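Side-chain contacts in major capsid protein (Norovirus Hu/GI.7/TCH-060/USA/2003, PDB 4P25), which forms the norovirus capsid and, through its protruding P domain, binds histo-blood group antigen glycans such as Lewis Y: residues Asp172-Pro177 with Tyr204-Phe209; Ala242-Tyr247 with Tyr296-Val301; Gly257-Lys260 with Phe266-Cys269. All blocks are in the same frame, centred on the assembly; numbering follows the deposited sequence.

Contact 1 (Asp172-Pro177 with Tyr204-Phe209); sequences DPWKIP and YFMSDF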
# COMPACT_ATOMS: atom_id res chain seq x y z
N ASP A 172 7.26 7.78 21.19
CA ASP A 172 8.10 6.60 20.99
C ASP A 172 7.34 5.61 20.11
O ASP A 172 6.46 4.90 20.61
CB ASP A 172 8.43 5.95 22.33
CG ASP A 172 9.37 4.76 22.19
OD1 ASP A 172 9.64 4.33 21.06
OD2 ASP A 172 9.82 4.24 23.24
N PRO A 173 7.68 5.55 18.82
CA PRO A 173 6.92 4.69 17.91
C PRO A 173 7.25 3.20 18.06
O PRO A 173 6.72 2.38 17.31
CB PRO A 173 7.34 5.20 16.53
CG PRO A 173 8.74 5.67 16.73
CD PRO A 173 8.74 6.29 18.11
N TRP A 174 8.12 2.86 19.01
CA TRP A 174 8.43 1.47 19.30
C TRP A 174 7.40 0.84 20.26
O TRP A 174 7.40 -0.37 20.48
CB TRP A 174 9.85 1.35 19.87
CG TRP A 174 10.89 1.77 18.88
CD1 TRP A 174 11.14 3.05 18.45
CD2 TRP A 174 11.82 0.93 18.20
NE1 TRP A 174 12.17 3.05 17.54
CE2 TRP A 174 12.61 1.76 17.37
CE3 TRP A 174 12.08 -0.45 18.21
CZ2 TRP A 174 13.63 1.25 16.56
CZ3 TRP A 174 13.08 -0.94 17.41
CH2 TRP A 174 13.85 -0.10 16.60
N LYS A 175 6.53 1.68 20.82
CA LYS A 175 5.47 1.21 21.71
C LYS A 175 4.20 0.82 20.94
O LYS A 175 4.00 1.25 19.81
CB LYS A 175 5.12 2.30 22.72
CG LYS A 175 6.26 2.62 23.68
CD LYS A 175 5.85 3.67 24.69
CE LYS A 175 6.88 3.79 25.80
NZ LYS A 175 6.54 4.88 26.74
N ILE A 176 3.37 -0.01 21.56
CA ILE A 176 2.06 -0.34 21.02
C ILE A 176 0.94 0.19 21.93
O ILE A 176 1.21 0.53 23.09
CB ILE A 176 1.87 -1.87 20.80
CG1 ILE A 176 2.03 -2.63 22.12
CG2 ILE A 176 2.80 -2.37 19.71
CD1 ILE A 176 1.36 -4.00 22.11
N PRO A 177 -0.29 0.28 21.42
CA PRO A 177 -1.38 0.77 22.26
C PRO A 177 -1.82 -0.24 23.30
O PRO A 177 -1.45 -1.42 23.23
CB PRO A 177 -2.53 0.98 21.26
CG PRO A 177 -1.89 1.01 19.91
CD PRO A 177 -0.73 0.09 20.02
N TYR A 204 15.14 -4.19 12.22
CA TYR A 204 13.99 -3.31 12.10
C TYR A 204 14.05 -2.55 10.80
O TYR A 204 15.10 -2.03 10.42
CB TYR A 204 13.91 -2.35 13.29
CG TYR A 204 13.75 -3.08 14.59
CD1 TYR A 204 12.51 -3.52 15.02
CD2 TYR A 204 14.86 -3.37 15.39
CE1 TYR A 204 12.36 -4.21 16.20
CE2 TYR A 204 14.72 -4.07 16.58
CZ TYR A 204 13.46 -4.48 16.97
OH TYR A 204 13.31 -5.17 18.15
N PHE A 205 12.91 -2.50 10.12
CA PHE A 205 12.80 -1.82 8.85
C PHE A 205 12.15 -0.47 9.10
O PHE A 205 11.04 -0.39 9.64
CB PHE A 205 12.00 -2.70 7.88
CG PHE A 205 12.61 -4.06 7.68
CD1 PHE A 205 13.62 -4.24 6.74
CD2 PHE A 205 12.23 -5.14 8.47
CE1 PHE A 205 14.21 -5.49 6.57
CE2 PHE A 205 12.81 -6.39 8.30
CZ PHE A 205 13.81 -6.57 7.35
N MET A 206 12.86 0.60 8.73
CA MET A 206 12.52 1.95 9.14
C MET A 206 11.92 2.78 8.01
O MET A 206 12.35 2.67 6.86
CB MET A 206 13.76 2.68 9.66
CG MET A 206 14.57 1.93 10.72
SD MET A 206 13.62 1.43 12.17
CE MET A 206 13.14 3.02 12.85
N SER A 207 10.94 3.62 8.34
CA SER A 207 10.35 4.54 7.37
C SER A 207 10.27 5.96 7.90
O SER A 207 9.94 6.17 9.07
CB SER A 207 8.93 4.09 7.00
OG SER A 207 8.94 2.87 6.29
N ASP A 208 10.55 6.93 7.04
CA ASP A 208 10.20 8.31 7.31
C ASP A 208 8.69 8.42 7.50
O ASP A 208 7.91 7.84 6.73
CB ASP A 208 10.61 9.22 6.15
CG ASP A 208 12.10 9.25 5.93
OD1 ASP A 208 12.85 9.25 6.94
OD2 ASP A 208 12.53 9.30 4.76
N PHE A 209 8.27 9.16 8.52
CA PHE A 209 6.86 9.37 8.79
C PHE A 209 6.76 10.58 9.70
O PHE A 209 7.65 10.81 10.52
CB PHE A 209 6.25 8.14 9.46
CG PHE A 209 4.74 8.15 9.49
CD1 PHE A 209 4.03 7.81 8.36
CD2 PHE A 209 4.06 8.50 10.63
CE1 PHE A 209 2.64 7.83 8.36
CE2 PHE A 209 2.67 8.52 10.65
CZ PHE A 209 1.97 8.18 9.51
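Trp174 drives the benzo end of its indole edge-on into the ring of Tyr204, while the terminal methyl of Met206 comes in beside it. The CB of Trp174 is directed at the strand containing Tyr204 and Met206, and its first torsion keeps CG next to the backbone N (chi1 -63°), carrying the fused ring out from the loop. Pro220 of strand 218-221 also packs against this indole. Further along, CZ2 meets Met206 CE at 4.1 Å. The next atom, CH2, stands 3.6 Å from Tyr204 CG, close to the root of the phenol. CZ3 makes the deepest approach, 3.3 Å above the Tyr204 plane and over the centre of the ring. The result is a T-shaped pair, with 4.6 Å between the centroids of the indole six-membered ring and the Tyr204 ring and the planes at 67°. Met206, bent at both chi2 and chi3, brings SD obliquely to 5.4 Å from that same indole centroid, a Met-aromatic contact. Within the loop, Trp174 N donates to Asp172 OD1 (2.9 Å, N-H...O 155°), coming from above the carboxylate plane. This Asx turn is laid over the type I beta turn Asp172-Lys175, which is closed by Lys175 N to Asp172 O at 3.2 Å, so the backbone at the base of the indole is held in place. Arg22 NH1 is hydrogen-bonded to Pro173 O. A turn-borne tryptophan thus docks the long connection after strand 154-163 onto the antiparallel sheet to which strand 201-208 belongs in the norovirus P domain.

Contact 2 (Ala242-Tyr247 with Tyr296-Val301); sequences AALLHY and YQLKPV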
# COMPACT_ATOMS: atom_id res chain seq x y z
N ALA A 242 15.07 -22.16 11.12
CA ALA A 242 15.22 -20.80 10.62
C ALA A 242 15.56 -20.85 9.14
O ALA A 242 16.13 -21.83 8.65
CB ALA A 242 16.30 -20.05 11.39
N ALA A 243 15.20 -19.79 8.42
CA ALA A 243 15.55 -19.67 7.01
C ALA A 243 16.71 -18.70 6.86
O ALA A 243 16.62 -17.54 7.26
CB ALA A 243 14.35 -19.20 6.19
N LEU A 244 17.80 -19.19 6.29
CA LEU A 244 18.96 -18.34 6.02
C LEU A 244 18.70 -17.55 4.75
O LEU A 244 18.43 -18.12 3.69
CB LEU A 244 20.22 -19.19 5.87
CG LEU A 244 21.50 -18.43 5.53
CD1 LEU A 244 21.94 -17.53 6.68
CD2 LEU A 244 22.62 -19.39 5.13
N LEU A 245 18.79 -16.22 4.85
CA LEU A 245 18.61 -15.35 3.70
C LEU A 245 19.91 -14.66 3.36
O LEU A 245 20.72 -14.38 4.24
CB LEU A 245 17.57 -14.26 4.00
CG LEU A 245 16.21 -14.64 4.56
CD1 LEU A 245 15.38 -13.38 4.74
CD2 LEU A 245 15.49 -15.64 3.65
N HIS A 246 20.10 -14.37 2.08
CA HIS A 246 21.19 -13.51 1.65
C HIS A 246 20.59 -12.19 1.17
O HIS A 246 19.52 -12.17 0.56
CB HIS A 246 21.97 -14.16 0.51
CG HIS A 246 22.73 -15.38 0.92
ND1 HIS A 246 23.16 -16.32 0.01
CD2 HIS A 246 23.15 -15.81 2.13
CE1 HIS A 246 23.81 -17.28 0.64
NE2 HIS A 246 23.82 -17.00 1.93
N TYR A 247 21.26 -11.09 1.48
CA TYR A 247 20.85 -9.77 1.01
C TYR A 247 21.77 -9.39 -0.14
O TYR A 247 22.96 -9.14 0.05
CB TYR A 247 20.94 -8.78 2.17
CG TYR A 247 20.45 -7.37 1.90
CD1 TYR A 247 19.09 -7.10 1.71
CD2 TYR A 247 21.33 -6.30 1.88
CE1 TYR A 247 18.65 -5.81 1.49
CE2 TYR A 247 20.90 -5.01 1.66
CZ TYR A 247 19.56 -4.77 1.47
OH TYR A 247 19.13 -3.47 1.25
N TYR A 296 22.45 -21.77 14.11
CA TYR A 296 23.31 -21.48 12.98
C TYR A 296 23.93 -20.10 13.18
O TYR A 296 23.23 -19.11 13.37
CB TYR A 296 22.50 -21.49 11.69
CG TYR A 296 23.33 -21.36 10.43
CD1 TYR A 296 23.66 -20.11 9.92
CD2 TYR A 296 23.78 -22.49 9.76
CE1 TYR A 296 24.41 -19.99 8.77
CE2 TYR A 296 24.53 -22.37 8.61
CZ TYR A 296 24.84 -21.13 8.12
OH TYR A 296 25.59 -21.02 6.97
N GLN A 297 25.26 -20.03 13.14
CA GLN A 297 25.95 -18.79 13.43
C GLN A 297 26.17 -17.94 12.17
O GLN A 297 26.81 -18.38 11.21
CB GLN A 297 27.30 -19.08 14.09
CG GLN A 297 27.99 -17.86 14.66
CD GLN A 297 29.38 -18.15 15.17
OE1 GLN A 297 29.78 -19.32 15.28
NE2 GLN A 297 30.13 -17.10 15.48
N LEU A 298 25.63 -16.73 12.20
CA LEU A 298 25.73 -15.80 11.07
C LEU A 298 27.07 -15.07 11.01
O LEU A 298 27.67 -14.74 12.03
CB LEU A 298 24.62 -14.76 11.13
CG LEU A 298 23.19 -15.29 11.01
CD1 LEU A 298 22.19 -14.18 11.31
CD2 LEU A 298 22.95 -15.85 9.62
N LYS A 299 27.51 -14.81 9.78
CA LYS A 299 28.61 -13.89 9.53
C LYS A 299 28.12 -12.48 9.85
O LYS A 299 27.06 -12.07 9.39
CB LYS A 299 29.02 -13.99 8.06
CG LYS A 299 30.10 -13.03 7.64
CD LYS A 299 30.64 -13.39 6.26
CE LYS A 299 31.74 -12.43 5.85
NZ LYS A 299 32.42 -12.84 4.58
N PRO A 300 28.90 -11.74 10.67
CA PRO A 300 28.47 -10.40 11.05
C PRO A 300 28.32 -9.45 9.86
O PRO A 300 29.00 -9.61 8.85
CB PRO A 300 29.59 -9.92 11.97
CG PRO A 300 30.15 -11.18 12.54
CD PRO A 300 30.10 -12.17 11.41
N VAL A 301 27.43 -8.48 10.00
CA VAL A 301 27.11 -7.58 8.91
C VAL A 301 27.31 -6.10 9.28
O VAL A 301 27.09 -5.70 10.42
CB VAL A 301 25.66 -7.81 8.41
CG1 VAL A 301 24.64 -7.34 9.45
CG2 VAL A 301 25.44 -7.14 7.08
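At the phenol ring of Tyr296, Leu244 CD1 lies oblique, neither over the face nor at the edge, and the two side chains cross at about a right angle. CD1 and CD2 of Leu244 both come to the same ring corner: Leu244 CD1 is 4.1 Å from Tyr296 CE1, while Leu244 CD2 follows the ring outward to lie 3.9 Å from Tyr296 OH. The hydroxyl end is therefore met by a methyl here, not by a polar group of strand 242-248. Leu244 has its CG trans to the backbone N (chi1 178°), which spreads the fork toward the C-terminal segment, so that one leucine serves two partners. Its second partner is Leu298, whose CD2 touches Leu244 CD1 at 3.5 Å, the closest approach between the segments. The two leucine side chains lie alongside each other, pointing opposite ways. In the fold, strand 242-248 lies between strands 255-262 and 285-292 of an antiparallel sheet, and the chain leaving strand 285-292 passes back over the face bearing Leu244. No hydrogen bond joins 242-247 to 296-301, and the buried surface is modest, 112 Å² for both sides together. Polar attachment of the tail comes instead from the next strand: Lys260 NZ is hydrogen-bonded to Tyr296 O, and Glu258 OE1 accepts from Lys299 N. Leu298 also packs on the side chains of Glu258 and Lys260, while Val292 of strand 285-292 touches Leu244. Leu298 is buried, whereas Tyr296 remains partly exposed.

Contact 3 (Gly257-Lys260 with Phe266-Cys269); sequences GEFK and FITC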
# COMPACT_ATOMS: atom_id res chain seq x y z
N GLY A 257 25.26 -9.69 2.76
CA GLY A 257 25.14 -10.10 4.15
C GLY A 257 24.14 -11.22 4.38
O GLY A 257 23.25 -11.46 3.56
N GLU A 258 24.31 -11.90 5.52
CA GLU A 258 23.48 -13.03 5.93
C GLU A 258 22.48 -12.63 6.99
O GLU A 258 22.83 -11.91 7.93
CB GLU A 258 24.34 -14.11 6.58
CG GLU A 258 25.49 -14.63 5.78
CD GLU A 258 25.98 -15.95 6.33
OE1 GLU A 258 26.20 -16.07 7.55
OE2 GLU A 258 26.12 -16.89 5.52
N PHE A 259 21.26 -13.15 6.88
CA PHE A 259 20.20 -12.88 7.85
C PHE A 259 19.46 -14.18 8.15
O PHE A 259 19.43 -15.09 7.33
CB PHE A 259 19.22 -11.85 7.28
CG PHE A 259 19.81 -10.48 7.05
CD1 PHE A 259 20.62 -10.23 5.95
CD2 PHE A 259 19.55 -9.44 7.92
CE1 PHE A 259 21.16 -8.98 5.73
CE2 PHE A 259 20.09 -8.19 7.71
CZ PHE A 259 20.90 -7.95 6.62
N LYS A 260 18.87 -14.27 9.34
CA LYS A 260 18.00 -15.41 9.64
C LYS A 260 16.55 -14.98 9.78
O LYS A 260 16.23 -14.03 10.49
CB LYS A 260 18.47 -16.18 10.88
CG LYS A 260 19.66 -17.09 10.58
CD LYS A 260 20.46 -17.45 11.82
CE LYS A 260 19.76 -18.48 12.70
NZ LYS A 260 20.51 -18.70 13.97
N PHE A 266 10.08 -12.99 12.07
CA PHE A 266 10.95 -11.84 12.25
C PHE A 266 12.33 -12.20 11.73
O PHE A 266 12.61 -13.37 11.46
CB PHE A 266 11.00 -11.37 13.71
CG PHE A 266 11.55 -12.40 14.66
CD1 PHE A 266 10.70 -13.33 15.25
CD2 PHE A 266 12.89 -12.44 14.98
CE1 PHE A 266 11.19 -14.28 16.13
CE2 PHE A 266 13.39 -13.39 15.86
CZ PHE A 266 12.53 -14.31 16.44
N ILE A 267 13.18 -11.19 11.57
CA ILE A 267 14.48 -11.36 10.94
C ILE A 267 15.58 -10.87 11.87
O ILE A 267 15.41 -9.86 12.56
CB ILE A 267 14.53 -10.58 9.60
CG1 ILE A 267 13.52 -11.18 8.61
CG2 ILE A 267 15.94 -10.59 9.02
CD1 ILE A 267 13.31 -10.35 7.36
N THR A 268 16.69 -11.60 11.92
CA THR A 268 17.84 -11.18 12.72
C THR A 268 19.11 -11.16 11.90
O THR A 268 19.17 -11.71 10.79
CB THR A 268 18.09 -12.12 13.92
OG1 THR A 268 18.50 -13.40 13.44
CG2 THR A 268 16.84 -12.26 14.78
N CYS A 269 20.13 -10.52 12.45
CA CYS A 269 21.47 -10.55 11.91
C CYS A 269 22.42 -10.51 13.09
O CYS A 269 21.98 -10.34 14.23
CB CYS A 269 21.72 -9.33 11.02
SG CYS A 269 21.81 -7.74 11.92
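A beta hairpin made by strands 255-262 and 266-269 contains this contact, centred on Lys260 and Thr268, an antiparallel hydrogen-bonded pair. Lys260 N donates to Thr268 O at 3.0 Å, tilted out of the carbonyl plane, whereas Thr268 N lies in the plane of the Lys260 carbonyl as it returns the bond to Lys260 O at 2.9 Å. CA-H...O contacts accompany these bonds: Ile267 CA lies 3.2 Å from Lys260 O, and Phe259 CA, in the more bent and weaker contact, 3.3 Å from Thr268 O. The short segments run at 137° to one another, well away from strictly antiparallel. On one face of the sheet Phe259 packs through its CB and one flank of its ring, CD2 and CE2. Its CB meets Ile267 CG2 at 3.9 Å, and Phe259 CD2 meets Cys269 CB at 3.8 Å. The Cys269 sulfur, set between its own backbone N and carbonyl carbon (chi1 69°), stands obliquely to the Phe259 ring, with SG 5.5 Å from the centroid. The face bearing Lys260 and Thr268 carries the polar groups of the contact. There Thr268 OG1 lies near Lys260 CB, but the lysine chain, bent at chi3 (75°), then leads away to Glu200, outside both strands. Glu200 OE2 forms a salt bridge with Lys260 NZ and OE1 a hydrogen bond with Thr268 OG1; Arg294 O is a further acceptor for NZ. Carboxylate and carbonyl oxygens near the amine would probably stabilise its positive charge, and the shared Glu200 ties both strands to the chain entering strand 201-208.

Following the chain from the N terminus, contact 1 comes first, closing the long, largely irregular excursion from 172-177 to strand 201-208. It is complete before contact 2 opens on strand 242-248. Contact 3, a hairpin bridged by a short turn, then forms entirely inside the loop that contact 2 closes when the tail 296-301 returns. None of the three cross along the sequence. Contacts 2 and 3 share neighbouring strands, with Leu245 N probably hydrogen-bonded to Phe259 O at 2.8 Å. Strand 266-269 pairs in turn with 201-208, where Ile267 CD1 packs on Phe205 CZ at 3.8 Å, so one antiparallel sheet joins all three contacts.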